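One contact in two related proteins. Structure 1 is extracellular ligand-binding receptor from Rhodopseudomonas palustris, which probably serves as the periplasmic solute-binding protein of a transporter that takes up aromatic acids derived from lignin, such as p-coumarate: PDB 3UKJ (chain A, 1.60 Å), residues 95-100 and 111-116. Structure 2 is putative branched-chain amino acid transport system substrate-binding protein from Rhodopseudomonas palustris: PDB 4F8J (chain B, 1.60 Å), residues 95-100 and 111-116. One frame, after least-squares fit of the local backbone (RMSD 0.15 Å); residues are numbered along the deposited sequences.

Structure 1 (3UKJ); sequences PHIALA and WSVVMP. With ENO (3-(4-hydroxy-phenyl)pyruvic acid), chain C.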
loop_
_atom_site.group_PDB
_atom_site.type_symbol
_atom_site.label_atom_id
_atom_site.label_comp_id
_atom_site.label_asym_id
_atom_site.label_seq_id
_atom_site.Cartn_x
_atom_site.Cartn_y
_atom_site.Cartn_z
ATOM N N PRO A 95 -13.151 6.627 12.566
ATOM C CA PRO A 95 -12.144 5.616 12.184
ATOM C C PRO A 95 -11.873 5.652 10.676
ATOM O O PRO A 95 -12.801 5.788 9.864
ATOM C CB PRO A 95 -12.811 4.281 12.570
ATOM C CG PRO A 95 -13.844 4.657 13.675
ATOM C CD PRO A 95 -14.339 6.027 13.229
ATOM N N HIS A 96 -10.588 5.654 10.335
ATOM C CA HIS A 96 -10.125 5.693 8.957
ATOM C C HIS A 96 -9.167 4.524 8.679
ATOM O O HIS A 96 -8.218 4.294 9.451
ATOM C CB HIS A 96 -9.422 7.046 8.725
ATOM C CG HIS A 96 -8.605 7.094 7.482
ATOM N ND1 HIS A 96 -7.355 7.666 7.431
ATOM C CD2 HIS A 96 -8.835 6.568 6.253
ATOM C CE1 HIS A 96 -6.858 7.526 6.210
ATOM N NE2 HIS A 96 -7.741 6.865 5.472
ATOM N N ILE A 97 -9.470 3.732 7.651
ATOM C CA ILE A 97 -8.558 2.651 7.223
ATOM C C ILE A 97 -7.893 3.126 5.948
ATOM O O ILE A 97 -8.577 3.373 4.911
ATOM C CB ILE A 97 -9.321 1.309 6.987
ATOM C CG1 ILE A 97 -9.937 0.841 8.309
ATOM C CG2 ILE A 97 -8.353 0.261 6.479
ATOM C CD1 ILE A 97 -10.904 -0.336 8.229
ATOM N N ALA A 98 -6.603 3.448 6.077
ATOM C CA ALA A 98 -5.815 3.949 4.968
ATOM C C ALA A 98 -5.426 2.818 3.992
ATOM O O ALA A 98 -4.972 1.759 4.418
ATOM C CB ALA A 98 -4.555 4.648 5.495
ATOM N N LEU A 99 -5.521 3.089 2.680
ATOM C CA LEU A 99 -5.135 2.084 1.693
ATOM C C LEU A 99 -3.784 2.377 1.020
ATOM O O LEU A 99 -3.363 1.652 0.083
ATOM C CB LEU A 99 -6.256 1.857 0.664
ATOM C CG LEU A 99 -7.657 1.503 1.211
ATOM C CD1 LEU A 99 -8.613 1.323 0.043
ATOM C CD2 LEU A 99 -7.543 0.222 2.110
ATOM N N ALA A 100 -3.113 3.441 1.471
ATOM C CA ALA A 100 -1.741 3.793 1.016
ATOM C C ALA A 100 -0.906 4.106 2.266
ATOM O O ALA A 100 -1.458 4.577 3.273
ATOM C CB ALA A 100 -1.778 5.052 0.070
ATOM N N TRP A 111 -6.976 8.258 14.924
ATOM C CA TRP A 111 -8.130 7.782 14.181
ATOM C C TRP A 111 -7.834 6.932 12.927
ATOM O O TRP A 111 -8.756 6.296 12.392
ATOM C CB TRP A 111 -9.057 8.946 13.858
ATOM C CG TRP A 111 -9.743 9.470 15.098
ATOM C CD1 TRP A 111 -9.316 10.503 15.923
ATOM C CD2 TRP A 111 -10.878 8.882 15.756
ATOM N NE1 TRP A 111 -10.162 10.622 16.996
ATOM C CE2 TRP A 111 -11.062 9.583 16.981
ATOM C CE3 TRP A 111 -11.729 7.790 15.458
ATOM C CZ2 TRP A 111 -12.180 9.365 17.808
ATOM C CZ3 TRP A 111 -12.790 7.499 16.330
ATOM C CH2 TRP A 111 -13.026 8.315 17.483
ATOM N N SER A 112 -6.564 6.887 12.491
ATOM C CA SER A 112 -6.181 6.148 11.264
ATOM C C SER A 112 -5.407 4.878 11.591
ATOM O O SER A 112 -4.604 4.866 12.534
ATOM C CB SER A 112 -5.268 7.014 10.393
ATOM O OG SER A 112 -5.946 8.150 9.889
ATOM N N VAL A 113 -5.751 3.800 10.878
ATOM C CA VAL A 113 -4.887 2.600 10.767
ATOM C C VAL A 113 -4.614 2.371 9.304
ATOM O O VAL A 113 -5.233 3.012 8.412
ATOM C CB VAL A 113 -5.531 1.311 11.370
ATOM C CG1 VAL A 113 -5.708 1.422 12.896
ATOM C CG2 VAL A 113 -6.879 0.980 10.682
ATOM N N VAL A 114 -3.545 1.618 9.057
ATOM C CA VAL A 114 -2.972 1.533 7.712
ATOM C C VAL A 114 -2.867 0.080 7.223
ATOM O O VAL A 114 -2.330 -0.794 7.919
ATOM C CB VAL A 114 -1.592 2.258 7.648
ATOM C CG1 VAL A 114 -1.059 2.342 6.222
ATOM C CG2 VAL A 114 -1.682 3.643 8.264
HETATM N N MSE A 115 -3.434 -0.169 6.047
HETATM C CA MSE A 115 -3.386 -1.527 5.460
HETATM C C MSE A 115 -2.027 -1.841 4.805
HETATM O O MSE A 115 -1.429 -2.870 5.109
HETATM C CB MSE A 115 -4.561 -1.779 4.462
HETATM C CG MSE A 115 -6.023 -1.795 5.063
HETATM SE SE MSE A 115 -6.160 -3.205 6.413
HETATM C CE MSE A 115 -5.758 -2.214 7.919
ATOM N N PRO A 116 -1.505 -0.943 3.952
ATOM C CA PRO A 116 -0.202 -1.322 3.363
ATOM C C PRO A 116 0.901 -1.437 4.384
ATOM O O PRO A 116 0.902 -0.727 5.393
ATOM C CB PRO A 116 0.125 -0.170 2.420
ATOM C CG PRO A 116 -1.029 0.636 2.339
ATOM C CD PRO A 116 -2.106 0.202 3.242
HETATM O O4 ENO C . 1.360 5.255 -1.498
HETATM C C9 ENO C . 0.185 2.038 -2.265
HETATM C C8 ENO C . 0.039 0.842 -1.537
HETATM C C7 ENO C . 1.200 0.175 -1.149
HETATM C C6 ENO C . 2.481 0.653 -1.456
HETATM C C5 ENO C . 2.624 1.878 -2.083
HETATM C C4 ENO C . 1.479 2.539 -2.541
HETATM O O3 ENO C . 1.092 -1.027 -0.526
HETATM C C3 ENO C . 1.674 3.773 -3.398
HETATM C C2 ENO C . 1.731 5.107 -2.675
HETATM C C1 ENO C . 1.982 6.310 -3.488
HETATM O O2 ENO C . 1.901 7.382 -2.910
HETATM O O1 ENO C . 2.304 6.250 -4.704
#

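Structure 2 (4F8J); sequences PHIALA and WSVAMP. With HC4 (4'-hydroxycinnamic acid), chain D.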
loop_
_atom_site.group_PDB
_atom_site.type_symbol
_atom_site.label_atom_id
_atom_site.label_comp_id
_atom_site.label_asym_id
_atom_site.label_seq_id
_atom_site.Cartn_x
_atom_site.Cartn_y
_atom_site.Cartn_z
ATOM N N PRO B 95 -13.270 6.497 12.433
ATOM C CA PRO B 95 -12.202 5.584 12.091
ATOM C C PRO B 95 -11.874 5.603 10.612
ATOM O O PRO B 95 -12.776 5.617 9.769
ATOM C CB PRO B 95 -12.758 4.204 12.485
ATOM C CG PRO B 95 -13.735 4.518 13.552
ATOM C CD PRO B 95 -14.354 5.834 13.189
ATOM N N HIS B 96 -10.587 5.587 10.325
ATOM C CA HIS B 96 -10.048 5.679 8.972
ATOM C C HIS B 96 -9.102 4.526 8.738
ATOM O O HIS B 96 -8.119 4.356 9.466
ATOM C CB HIS B 96 -9.310 7.015 8.804
ATOM C CG HIS B 96 -8.481 7.093 7.567
ATOM N ND1 HIS B 96 -7.235 7.678 7.546
ATOM C CD2 HIS B 96 -8.712 6.605 6.289
ATOM C CE1 HIS B 96 -6.735 7.561 6.311
ATOM N NE2 HIS B 96 -7.642 6.942 5.530
ATOM N N ILE B 97 -9.411 3.717 7.725
ATOM C CA ILE B 97 -8.508 2.674 7.273
ATOM C C ILE B 97 -7.824 3.124 5.992
ATOM O O ILE B 97 -8.454 3.256 4.937
ATOM C CB ILE B 97 -9.230 1.316 7.083
ATOM C CG1 ILE B 97 -9.851 0.858 8.383
ATOM C CG2 ILE B 97 -8.229 0.292 6.544
ATOM C CD1 ILE B 97 -10.723 -0.378 8.227
ATOM N N ALA B 98 -6.530 3.420 6.099
ATOM C CA ALA B 98 -5.761 3.902 4.965
ATOM C C ALA B 98 -5.404 2.811 3.974
ATOM O O ALA B 98 -5.025 1.730 4.401
ATOM C CB ALA B 98 -4.499 4.591 5.454
ATOM N N LEU B 99 -5.459 3.109 2.662
ATOM C CA LEU B 99 -5.150 2.135 1.611
ATOM C C LEU B 99 -3.816 2.456 0.906
ATOM O O LEU B 99 -3.448 1.767 -0.038
ATOM C CB LEU B 99 -6.349 1.985 0.647
ATOM C CG LEU B 99 -7.688 1.615 1.255
ATOM C CD1 LEU B 99 -8.778 1.504 0.164
ATOM C CD2 LEU B 99 -7.614 0.306 2.104
ATOM N N ALA B 100 -3.123 3.480 1.392
ATOM C CA ALA B 100 -1.758 3.847 0.993
ATOM C C ALA B 100 -0.934 4.073 2.255
ATOM O O ALA B 100 -1.489 4.435 3.303
ATOM C CB ALA B 100 -1.764 5.088 0.120
ATOM N N TRP B 111 -7.235 8.173 15.028
ATOM C CA TRP B 111 -8.329 7.679 14.204
ATOM C C TRP B 111 -7.887 6.943 12.967
ATOM O O TRP B 111 -8.738 6.355 12.306
ATOM C CB TRP B 111 -9.313 8.802 13.870
ATOM C CG TRP B 111 -9.996 9.288 15.104
ATOM C CD1 TRP B 111 -9.702 10.391 15.876
ATOM C CD2 TRP B 111 -11.140 8.665 15.744
ATOM N NE1 TRP B 111 -10.554 10.480 16.965
ATOM C CE2 TRP B 111 -11.428 9.462 16.937
ATOM C CE3 TRP B 111 -11.910 7.544 15.470
ATOM C CZ2 TRP B 111 -12.468 9.154 17.780
ATOM C CZ3 TRP B 111 -12.949 7.222 16.340
ATOM C CH2 TRP B 111 -13.221 8.005 17.468
ATOM N N SER B 112 -6.590 6.921 12.633
ATOM C CA SER B 112 -6.126 6.237 11.429
ATOM C C SER B 112 -5.309 4.995 11.705
ATOM O O SER B 112 -4.462 4.994 12.570
ATOM C CB SER B 112 -5.293 7.178 10.544
ATOM O OG SER B 112 -6.073 8.263 10.009
ATOM N N VAL B 113 -5.595 3.948 10.940
ATOM C CA VAL B 113 -4.709 2.782 10.784
ATOM C C VAL B 113 -4.428 2.569 9.299
ATOM O O VAL B 113 -5.106 3.154 8.458
ATOM C CB VAL B 113 -5.331 1.488 11.381
ATOM C CG1 VAL B 113 -5.500 1.632 12.900
ATOM C CG2 VAL B 113 -6.648 1.111 10.677
ATOM N N ALA B 114 -3.420 1.756 8.983
ATOM C CA ALA B 114 -3.046 1.526 7.576
ATOM C C ALA B 114 -3.013 0.050 7.226
ATOM O O ALA B 114 -2.510 -0.772 8.005
ATOM C CB ALA B 114 -1.682 2.150 7.294
HETATM N N MSE B 115 -3.537 -0.268 6.048
HETATM C CA MSE B 115 -3.436 -1.602 5.473
HETATM C C MSE B 115 -2.082 -1.884 4.819
HETATM O O MSE B 115 -1.521 -2.956 5.020
HETATM C CB MSE B 115 -4.568 -1.853 4.460
HETATM C CG MSE B 115 -5.977 -1.888 4.962
HETATM SE SE MSE B 115 -6.244 -3.385 6.222
HETATM C CE MSE B 115 -6.060 -2.407 7.483
ATOM N N PRO B 116 -1.552 -0.968 4.004
ATOM C CA PRO B 116 -0.250 -1.302 3.362
ATOM C C PRO B 116 0.850 -1.531 4.362
ATOM O O PRO B 116 0.871 -0.927 5.434
ATOM C CB PRO B 116 0.040 -0.073 2.499
ATOM C CG PRO B 116 -1.309 0.498 2.252
ATOM C CD PRO B 116 -2.032 0.345 3.539
HETATM C C1 HC4 D . 2.142 6.202 -3.244
HETATM O O1 HC4 D . 2.095 7.229 -2.549
HETATM O O2 HC4 D . 2.048 6.251 -4.503
HETATM C C2 HC4 D . 2.287 4.838 -2.666
HETATM C C3 HC4 D . 1.450 3.892 -3.088
HETATM C "C1'" HC4 D . 1.364 2.533 -2.469
HETATM C "C2'" HC4 D . 2.462 1.858 -1.901
HETATM C "C3'" HC4 D . 2.282 0.628 -1.286
HETATM C "C4'" HC4 D . 1.052 0.002 -1.216
HETATM C "C5'" HC4 D . -0.034 0.659 -1.784
HETATM C "C6'" HC4 D . 0.152 1.891 -2.384
HETATM O "O4'" HC4 D . 0.850 -1.226 -0.635
#

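Structure 1 (3UKJ)
The imidazole of His96 meets the Ser112 hydroxyl at its edge, near the ring plane, ND1 and OG hydrogen-bonded at 2.9 Å; over one face, toward the rim, stands the backbone N of Ala98. NE2 is bonded to Gly75 O, so the ring is held at both nitrogens, while Ser86 OG also bonds Ser112 OG. Pro95 lies alongside the Trp111 indole, CD 3.8 Å from CZ3. Parallel strands 96-98 and 112-114, the latter at the sheet edge, form a beta-alpha-beta unit with helix 106-109, and their C-terminal ends reach the ligand pocket of this periplasmic binding protein. On the His96 face, Val114 CG2 lies 4.1 Å from Ala98 CB. CG1, anti to the backbone N (chi1 -173°), reaches Ala100 O at 3.7 Å. Pro116 CB touches O3 of the bound hydroxyphenylpyruvate at 3.2 Å.

Structure 2 (4F8J)
Ser112 puts its hydroxyl at the edge of the His96 imidazole, near the ring plane, where OG and ND1 are hydrogen-bonded at 2.8 Å; the backbone N of Ala98 sits over one face, toward the rim. NE2 is bonded to Gly75 O, which means the ring is held at both nitrogens, and Ser86 OG is a further partner of Ser112 OG. The indole of Trp111 has Pro95 alongside, CD to CZ3 3.7 Å. Farther along the face that carries His96, Ala114 offers a lone methyl, its CB 4.2 Å from Ala98 CB. This is a meeting of two small side chains. At the pocket end, Pro116 CB approaches the phenol oxygen O4' of the bound p-coumarate at 3.4 Å.

What differs
The one exchange in the contact is Val114(A) against Ala114(B), on the sheet face that His96(A) and Ala98(A) share. The CB atoms coincide within the error, but CG1 and CG2 of Val114(A) have no counterpart in Ala114(B), and no well-ordered atom given for structure 2 takes their place. Contact with the neighbouring strand is kept through CB: Val114(A) CB is 4.4 Å from Ala98(A) CB, Ala114(B) CB 4.2 Å from Ala98(B) CB. What Ala114(B) lacks is the branched end, so residue 114 probably packs this buried spot less fully in structure 2. The comparable CA atoms coincide within the error; His96(A), Ser112(A), Val113(A) and their counterparts keep their places, and the His96(A) ND1 to Ser112(A) OG bond is found in both. The pocket occupant differs too: hydroxyphenylpyruvate touches Leu99(A), Ala100(A) and Pro116(A), p-coumarate Leu99(B) and Pro116(B). The extra touch is Ala100(A) CB with the ligand's keto oxygen O4, 3.5 Å, an atom p-coumarate does not have.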